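Local structure of ADP-ribosylating toxin CARDS (Mycoplasma pneumoniae, 4TLV) at residues A[61-66]-A[219-224]; A[128-134]-A[224-230]. The protein transfers ADP-ribose from NAD(+) to multiple target proteins in vitro and causes vacuolation in mammalian cells as a major virulence factor. Where two conformers were deposited one is given. Numbering follows the deposited sequence.

Contact 1: residues A[61-66]-A[219-224]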
ATOM      1  N   ARG A  61       9.605   8.396   1.090  1.00  9.29           N
ATOM      2  CA  ARG A  61       8.880   8.720   2.332  1.00  9.39           C
ATOM      3  C   ARG A  61       9.787   8.893   3.561  1.00 10.69           C
ATOM      4  O   ARG A  61       9.624   9.861   4.331  1.00 10.38           O
ATOM      5  CB  ARG A  61       7.769   7.699   2.610  1.00  9.01           C
ATOM      6  CG  ARG A  61       6.977   7.921   3.930  1.00  9.32           C
ATOM      7  CD  ARG A  61       6.419   9.341   4.069  1.00 11.47           C
ATOM      8  NE  ARG A  61       5.794   9.500   5.381  1.00  9.76           N
ATOM      9  CZ  ARG A  61       6.467   9.762   6.503  1.00  9.65           C
ATOM     10  NH1 ARG A  61       7.785   9.918   6.460  1.00 10.01           N
ATOM     11  NH2 ARG A  61       5.819   9.869   7.671  1.00 10.15           N
ATOM     12  N   PHE A  62      10.738   7.980   3.768  1.00 10.93           N
ATOM     13  CA  PHE A  62      11.576   8.050   4.981  1.00 10.10           C
ATOM     14  C   PHE A  62      12.323   9.375   5.000  1.00 11.81           C
ATOM     15  O   PHE A  62      12.624   9.921   6.059  1.00 12.36           O
ATOM     16  CB  PHE A  62      12.598   6.895   5.052  1.00 11.13           C
ATOM     17  CG  PHE A  62      13.796   7.089   4.151  1.00 11.51           C
ATOM     18  CD1 PHE A  62      13.738   6.732   2.806  1.00  9.07           C
ATOM     19  CD2 PHE A  62      14.969   7.655   4.636  1.00 12.46           C
ATOM     20  CE1 PHE A  62      14.826   6.928   1.954  1.00 12.59           C
ATOM     21  CE2 PHE A  62      16.074   7.858   3.782  1.00 11.75           C
ATOM     22  CZ  PHE A  62      15.997   7.486   2.443  1.00 11.98           C
ATOM     23  N   PHE A  63      12.618   9.877   3.809  1.00 11.81           N
ATOM     24  CA  PHE A  63      13.456  11.055   3.648  1.00 10.58           C
ATOM     25  C   PHE A  63      12.726  12.338   4.086  1.00 15.50           C
ATOM     26  O   PHE A  63      13.357  13.379   4.301  1.00 15.59           O
ATOM     27  CB  PHE A  63      13.933  11.129   2.183  1.00 11.63           C
ATOM     28  CG  PHE A  63      15.099  12.050   1.965  1.00 15.82           C
ATOM     29  CD1 PHE A  63      16.333  11.770   2.523  1.00 17.32           C
ATOM     30  CD2 PHE A  63      14.965  13.179   1.174  1.00 18.22           C
ATOM     31  CE1 PHE A  63      17.415  12.610   2.307  1.00 20.56           C
ATOM     32  CE2 PHE A  63      16.038  14.021   0.959  1.00 18.34           C
ATOM     33  CZ  PHE A  63      17.266  13.733   1.529  1.00 17.52           C
ATOM     34  N   GLY A  64      11.404  12.259   4.234  1.00 11.72           N
ATOM     35  CA  GLY A  64      10.623  13.360   4.776  1.00 12.76           C
ATOM     36  C   GLY A  64      10.437  13.359   6.292  1.00 14.30           C
ATOM     37  O   GLY A  64       9.527  14.027   6.798  1.00 11.64           O
ATOM     38  N   SER A  65      11.261  12.601   7.026  1.00 12.17           N
ATOM     39  CA  SER A  65      11.182  12.589   8.492  1.00 12.46           C
ATOM     40  C   SER A  65      11.319  14.002   9.051  1.00 13.81           C
ATOM     41  O   SER A  65      12.121  14.789   8.548  1.00 13.14           O
ATOM     42  CB  SER A  65      12.313  11.755   9.089  1.00 14.96           C
ATOM     43  OG  SER A  65      12.149  10.384   8.790  1.00 17.50           O
ATOM     44  N   TRP A  66      10.573  14.301  10.109  1.00 13.14           N
ATOM     45  CA  TRP A  66      10.520  15.655  10.638  1.00 13.53           C
ATOM     46  C   TRP A  66      11.718  15.949  11.542  1.00 14.93           C
ATOM     47  O   TRP A  66      12.273  15.051  12.163  1.00 16.40           O
ATOM     48  CB  TRP A  66       9.225  15.869  11.417  1.00 13.42           C
ATOM     49  CG  TRP A  66       7.964  15.749  10.600  1.00 11.16           C
ATOM     50  CD1 TRP A  66       7.850  15.447   9.260  1.00 11.68           C
ATOM     51  CD2 TRP A  66       6.639  15.939  11.085  1.00 12.06           C
ATOM     52  NE1 TRP A  66       6.519  15.449   8.899  1.00 11.59           N
ATOM     53  CE2 TRP A  66       5.762  15.741   9.998  1.00 11.54           C
ATOM     54  CE3 TRP A  66       6.106  16.253  12.345  1.00 13.45           C
ATOM     55  CZ2 TRP A  66       4.374  15.848  10.136  1.00 13.82           C
ATOM     56  CZ3 TRP A  66       4.732  16.361  12.476  1.00 14.18           C
ATOM     57  CH2 TRP A  66       3.883  16.156  11.374  1.00 13.95           C
ATOM     58  N   ASP A 219      11.703   5.366  13.249  1.00 12.14           N
ATOM     59  CA  ASP A 219      10.518   6.218  13.375  1.00 12.47           C
ATOM     60  C   ASP A 219      10.669   7.375  12.381  1.00 11.49           C
ATOM     61  O   ASP A 219      11.550   8.225  12.546  1.00 11.55           O
ATOM     62  CB  ASP A 219      10.432   6.756  14.808  1.00 10.30           C
ATOM     63  CG  ASP A 219       9.230   7.630  15.042  1.00 13.10           C
ATOM     64  OD1 ASP A 219       8.631   8.121  14.061  1.00 12.96           O
ATOM     65  OD2 ASP A 219       8.872   7.817  16.228  1.00 14.47           O
ATOM     66  N   VAL A 220       9.818   7.418  11.354  1.00 12.43           N
ATOM     67  CA  VAL A 220       9.951   8.464  10.336  1.00 12.99           C
ATOM     68  C   VAL A 220       8.806   9.484  10.346  1.00  9.92           C
ATOM     69  O   VAL A 220       8.461  10.052   9.306  1.00 10.76           O
ATOM     70  CB  VAL A 220      10.191   7.877   8.916  1.00 11.82           C
ATOM     71  CG1 VAL A 220      11.562   7.206   8.855  1.00 11.99           C
ATOM     72  CG2 VAL A 220       9.056   6.892   8.520  1.00  8.93           C
ATOM     73  N   SER A 221       8.243   9.689  11.538  1.00 10.39           N
ATOM     74  CA  SER A 221       7.258  10.732  11.842  1.00 11.26           C
ATOM     75  C   SER A 221       5.821  10.299  11.604  1.00 11.22           C
ATOM     76  O   SER A 221       5.552   9.407  10.800  1.00 11.98           O
ATOM     77  CB  SER A 221       7.535  12.043  11.096  1.00 14.18           C
ATOM     78  OG  SER A 221       8.883  12.450  11.253  1.00 14.60           O
ATOM     79  N   GLU A 222       4.918  10.932  12.342  1.00 11.13           N
ATOM     80  CA  GLU A 222       3.490  10.676  12.240  1.00 10.20           C
ATOM     81  C   GLU A 222       3.139   9.202  12.403  1.00 10.93           C
ATOM     82  O   GLU A 222       2.216   8.695  11.767  1.00 10.46           O
ATOM     83  CB  GLU A 222       2.939  11.237  10.937  1.00 12.08           C
ATOM     84  CG  GLU A 222       2.901  12.749  10.970  1.00 15.04           C
ATOM     85  CD  GLU A 222       2.397  13.337   9.679  1.00 15.47           C
ATOM     86  OE1 GLU A 222       3.004  13.056   8.620  1.00 15.12           O
ATOM     87  OE2 GLU A 222       1.394  14.071   9.743  1.00 17.96           O
ATOM     88  N   GLY A 223       3.873   8.537  13.283  1.00 10.85           N
ATOM     89  CA  GLY A 223       3.562   7.159  13.638  1.00 10.18           C
ATOM     90  C   GLY A 223       4.117   6.134  12.667  1.00  9.80           C
ATOM     91  O   GLY A 223       3.927   4.926  12.854  1.00 10.44           O
ATOM     92  N   THR A 224       4.799   6.607  11.636  1.00  9.32           N
ATOM     93  CA  THR A 224       5.223   5.750  10.529  1.00  9.94           C
ATOM     94  C   THR A 224       6.505   4.992  10.857  1.00 11.57           C
ATOM     95  O   THR A 224       7.449   5.579  11.369  1.00 13.10           O
ATOM     96  CB  THR A 224       5.418   6.596   9.245  1.00 11.54           C
ATOM     97  OG1 THR A 224       4.199   7.286   8.970  1.00 10.59           O
ATOM     98  CG2 THR A 224       5.784   5.732   8.046  1.00  9.07           C
TER

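Contact 2: residues A[128-134]-A[224-230]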
ATOM      1  N   SER A 128       2.573  -2.286   9.126  1.00 14.29           N
ATOM      2  CA  SER A 128       3.608  -1.265   9.369  1.00 17.12           C
ATOM      3  C   SER A 128       4.574  -0.956   8.218  1.00 16.26           C
ATOM      4  O   SER A 128       4.841   0.226   7.942  1.00 10.62           O
ATOM      5  CB  SER A 128       4.423  -1.620  10.625  1.00 15.92           C
ATOM      6  OG  SER A 128       3.565  -1.720  11.743  1.00 19.84           O
ATOM      7  N   PHE A 129       5.134  -1.991   7.585  1.00 12.24           N
ATOM      8  CA  PHE A 129       6.119  -1.765   6.527  1.00 12.30           C
ATOM      9  C   PHE A 129       5.579  -1.842   5.103  1.00 11.25           C
ATOM     10  O   PHE A 129       6.322  -1.621   4.159  1.00 10.77           O
ATOM     11  CB  PHE A 129       7.278  -2.767   6.650  1.00 12.01           C
ATOM     12  CG  PHE A 129       7.959  -2.733   7.985  1.00 13.89           C
ATOM     13  CD1 PHE A 129       8.649  -1.599   8.392  1.00 12.53           C
ATOM     14  CD2 PHE A 129       7.924  -3.833   8.829  1.00 14.85           C
ATOM     15  CE1 PHE A 129       9.306  -1.558   9.627  1.00 15.30           C
ATOM     16  CE2 PHE A 129       8.570  -3.798  10.072  1.00 13.88           C
ATOM     17  CZ  PHE A 129       9.260  -2.657  10.466  1.00 14.82           C
ATOM     18  N   ALA A 130       4.305  -2.184   4.943  1.00 12.89           N
ATOM     19  CA  ALA A 130       3.775  -2.492   3.615  1.00 12.97           C
ATOM     20  C   ALA A 130       3.821  -1.305   2.638  1.00 11.79           C
ATOM     21  O   ALA A 130       4.041  -1.484   1.434  1.00 12.81           O
ATOM     22  CB  ALA A 130       2.343  -3.034   3.735  1.00 12.14           C
ATOM     23  N   TYR A 131       3.614  -0.102   3.162  1.00  9.75           N
ATOM     24  CA  TYR A 131       3.587   1.112   2.339  1.00 10.17           C
ATOM     25  C   TYR A 131       4.910   1.320   1.605  1.00 11.41           C
ATOM     26  O   TYR A 131       4.977   2.076   0.628  1.00 10.05           O
ATOM     27  CB  TYR A 131       3.305   2.352   3.206  1.00  8.34           C
ATOM     28  CG  TYR A 131       4.529   2.788   3.994  1.00 10.53           C
ATOM     29  CD1 TYR A 131       5.443   3.690   3.459  1.00  9.76           C
ATOM     30  CD2 TYR A 131       4.782   2.276   5.262  1.00  8.34           C
ATOM     31  CE1 TYR A 131       6.577   4.061   4.156  1.00 10.64           C
ATOM     32  CE2 TYR A 131       5.927   2.635   5.965  1.00  8.30           C
ATOM     33  CZ  TYR A 131       6.811   3.534   5.412  1.00  8.73           C
ATOM     34  OH  TYR A 131       7.947   3.902   6.110  1.00 10.55           O
ATOM     35  N   GLN A 132       5.976   0.683   2.094  1.00  9.66           N
ATOM     36  CA  GLN A 132       7.281   0.778   1.433  1.00 12.54           C
ATOM     37  C   GLN A 132       7.278   0.204   0.009  1.00 10.17           C
ATOM     38  O   GLN A 132       8.168   0.500  -0.790  1.00  9.22           O
ATOM     39  CB  GLN A 132       8.379   0.110   2.281  1.00 10.55           C
ATOM     40  CG  GLN A 132       8.622   0.830   3.610  1.00 11.54           C
ATOM     41  CD  GLN A 132       9.685   0.169   4.461  1.00 16.39           C
ATOM     42  OE1 GLN A 132      10.441   0.983   5.163  1.00 11.10           O
ATOM     43  NE2 GLN A 132       9.830  -1.067   4.478  1.00 13.01           N
ATOM     44  N   ARG A 133       6.275  -0.610  -0.307  1.00  9.71           N
ATOM     45  CA  ARG A 133       6.185  -1.222  -1.631  1.00 10.87           C
ATOM     46  C   ARG A 133       7.518  -1.859  -2.002  1.00 10.88           C
ATOM     47  O   ARG A 133       7.981  -1.712  -3.132  1.00  8.76           O
ATOM     48  CB  ARG A 133       5.802  -0.170  -2.690  1.00 12.22           C
ATOM     49  CG  ARG A 133       4.457   0.519  -2.436  1.00 14.67           C
ATOM     50  CD  ARG A 133       3.270  -0.287  -2.962  1.00 22.63           C
ATOM     51  NE  ARG A 133       3.232  -0.420  -4.436  1.00 18.05           N
ATOM     52  CZ  ARG A 133       2.691   0.467  -5.273  1.00 20.22           C
ATOM     53  NH1 ARG A 133       2.152   1.608  -4.822  1.00 21.76           N
ATOM     54  NH2 ARG A 133       2.691   0.221  -6.581  1.00 25.65           N
ATOM     55  N   GLU A 134       8.137  -2.564  -1.056  1.00 10.55           N
ATOM     56  CA  GLU A 134       9.525  -3.016  -1.241  1.00  8.53           C
ATOM     57  C   GLU A 134       9.692  -4.158  -2.233  1.00  8.84           C
ATOM     58  O   GLU A 134       9.004  -5.168  -2.161  1.00  8.58           O
ATOM     59  CB  GLU A 134      10.200  -3.422   0.086  1.00  9.12           C
ATOM     60  CG  GLU A 134      11.639  -3.947  -0.155  1.00 12.63           C
ATOM     61  CD  GLU A 134      12.430  -4.225   1.112  1.00 14.41           C
ATOM     62  OE1 GLU A 134      11.851  -4.184   2.221  1.00 15.77           O
ATOM     63  OE2 GLU A 134      13.643  -4.496   0.981  1.00 15.93           O
ATOM     64  N   THR A 224       4.799   6.607  11.636  1.00  9.32           N
ATOM     65  CA  THR A 224       5.223   5.750  10.529  1.00  9.94           C
ATOM     66  C   THR A 224       6.505   4.992  10.857  1.00 11.57           C
ATOM     67  O   THR A 224       7.449   5.579  11.369  1.00 13.10           O
ATOM     68  CB  THR A 224       5.418   6.596   9.245  1.00 11.54           C
ATOM     69  OG1 THR A 224       4.199   7.286   8.970  1.00 10.59           O
ATOM     70  CG2 THR A 224       5.784   5.732   8.046  1.00  9.07           C
ATOM     71  N   SER A 225       6.512   3.685  10.586  1.00 12.41           N
ATOM     72  CA  SER A 225       7.697   2.845  10.756  1.00 13.26           C
ATOM     73  C   SER A 225       8.402   2.667   9.418  1.00 10.83           C
ATOM     74  O   SER A 225       7.741   2.516   8.395  1.00 11.76           O
ATOM     75  CB  SER A 225       7.287   1.447  11.252  1.00 12.30           C
ATOM     76  OG  SER A 225       6.442   1.523  12.378  1.00 14.75           O
ATOM     77  N   ALA A 226       9.736   2.674   9.428  1.00  9.84           N
ATOM     78  CA  ALA A 226      10.526   2.363   8.237  1.00  9.32           C
ATOM     79  C   ALA A 226      11.531   1.277   8.606  1.00 11.53           C
ATOM     80  O   ALA A 226      12.017   1.248   9.736  1.00 12.18           O
ATOM     81  CB  ALA A 226      11.266   3.619   7.717  1.00  8.73           C
ATOM     82  N   SER A 227      11.848   0.379   7.683  1.00 10.48           N
ATOM     83  CA  SER A 227      12.974  -0.510   7.975  1.00 12.94           C
ATOM     84  C   SER A 227      14.265   0.269   7.823  1.00 10.77           C
ATOM     85  O   SER A 227      14.338   1.266   7.095  1.00 11.57           O
ATOM     86  CB  SER A 227      12.998  -1.748   7.078  1.00 16.02           C
ATOM     87  OG  SER A 227      12.923  -1.372   5.733  1.00 17.27           O
ATOM     88  N   LEU A 228      15.298  -0.190   8.508  1.00 13.59           N
ATOM     89  CA  LEU A 228      16.591   0.467   8.406  1.00 13.19           C
ATOM     90  C   LEU A 228      17.199   0.363   6.998  1.00 13.87           C
ATOM     91  O   LEU A 228      18.022   1.192   6.609  1.00 13.06           O
ATOM     92  CB  LEU A 228      17.548  -0.073   9.474  1.00 14.67           C
ATOM     93  CG  LEU A 228      17.334   0.493  10.892  1.00 13.05           C
ATOM     94  CD1 LEU A 228      15.924   0.243  11.446  1.00 14.26           C
ATOM     95  CD2 LEU A 228      18.403  -0.062  11.841  1.00 13.17           C
ATOM     96  N   SER A 229      16.795  -0.629   6.215  1.00 11.89           N
ATOM     97  CA  SER A 229      17.347  -0.781   4.899  0.60 13.04           C
ATOM     98  C   SER A 229      16.862   0.512   4.033  1.00 14.51           C
ATOM     99  O   SER A 229      17.564   0.937   3.124  1.00 15.27           O
ATOM    100  CB  SER A 229      16.955  -2.079   4.191  0.60 14.04           C
ATOM    101  OG  SER A 229      15.542  -2.186   4.100  0.60 15.29           O
ATOM    102  N   PHE A 230      15.690   1.056   4.355  1.00 12.35           N
ATOM    103  CA  PHE A 230      15.216   2.290   3.728  1.00 13.08           C
ATOM    104  C   PHE A 230      15.832   3.537   4.394  1.00 12.17           C
ATOM    105  O   PHE A 230      16.358   4.427   3.712  1.00 14.56           O
ATOM    106  CB  PHE A 230      13.677   2.379   3.780  1.00 13.27           C
ATOM    107  CG  PHE A 230      12.981   1.599   2.687  1.00 13.42           C
ATOM    108  CD1 PHE A 230      12.969   0.208   2.699  1.00 13.04           C
ATOM    109  CD2 PHE A 230      12.335   2.252   1.651  1.00 21.75           C
ATOM    110  CE1 PHE A 230      12.349  -0.520   1.681  1.00 13.18           C
ATOM    111  CE2 PHE A 230      11.700   1.527   0.628  1.00 17.70           C
ATOM    112  CZ  PHE A 230      11.717   0.141   0.640  1.00 16.56           C
TER
HETATM  113  O   HOH W   1       4.055   2.550   9.216  1.00 12.30           O
HETATM  114  O   HOH W   2      13.072  -3.996   4.642  1.00 12.38           O

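Contact 1: residues A[61-66]-A[219-224]
The guanidinium of Arg61 is turned onto the backbone of a tight hairpin turn. Arg61 NH1 and NH2 both donate to Val220 O, at 2.9 and 3.1 Å. Arg61 NH2 also makes a weak bond to Ser221 O (3.2 Å). Arg61 NE is satisfied outside the pair, by Met434 O. Ser221 OG accepts from Trp66 N (2.8 Å, nearly straight) and also bonds to Glu252. Ser221 CB sits over the face of the Trp66 five-membered ring, 3.8 Å from its centroid, a CH-pi contact. Ser65 OG turns back to its own segment and donates to Phe62 O (2.8 Å). The carboxylate of Glu222 bonds to Thr433 and only comes near the charge of Arg61 (Arg61 NH2 to Glu222 OE1 4.4 Å). Asp219 OD1 accepts from Ser221 N (3.0 Å), forming an Asx turn, and bonds to Ser268. Residues 221-224 form a type I' beta turn, which links strands 214-219 and 225-226 as an antiparallel beta hairpin.

Contact 2: residues A[128-134]-A[224-230]
Side chains of the loop 128-134 bond to the extended chain 224-227. Two direct hydrogen bonds reach its backbone. Tyr131 OH donates to Ser225 O (2.7 Å), and Gln132 OE1 accepts from Ser227 N (2.9 Å). Gln132 NE2 adds a weak bond to Ser227 OG (3.4 Å), so both ends of the amide meet one residue. Two waters extend this polar set. One takes a bond from Ser225 N (3.0 Å) and gives one to Ser128 O (2.8 Å). The other donates to Glu134 OE1 (2.7 Å) and bonds to Ser227 OG (2.8 Å), while Glu134 OE2 bonds to His38. The remaining contacts are packing. Phe129 brings its ring edge to the backbone, with Phe129 CE1 3.7 Å from Ala226 C. Gln132 CB lies over the face of the Phe230 ring, 4.1 Å from its centroid, a CH-pi contact. Phe230 also touches Ser51 and Ser53 of strand 49-53. Ser227 sits at the N-cap position of helix 228-231, but its side chain makes no capping bond. This strand-to-helix connection belongs to the region inferred to form the NAD(+)-binding pocket, and here it packs against the mART domain.

Both contacts are buried, and both join part of the region 208-258, residues 219-230, to the mART domain. They share Thr224 and follow each other along one hairpin. Contact 1 holds the turn, and contact 2 holds the second strand and the start of helix 228-231. Their centres are 10 Å apart, and contact 2 lies nearer the centre of the chain. Contact 1 combines a charged arginine on the carbonyls of Val220 and Ser221 with a backbone-to-serine bond, with further bonds to Met434 and Thr433 of the D2 domain. In contact 2 the direct bonds come from neutral Tyr131 and Gln132; charged Glu134 joins through a water. The Phe62 ring packs on Phe230 O, and Val220 on the Ala226 side chain.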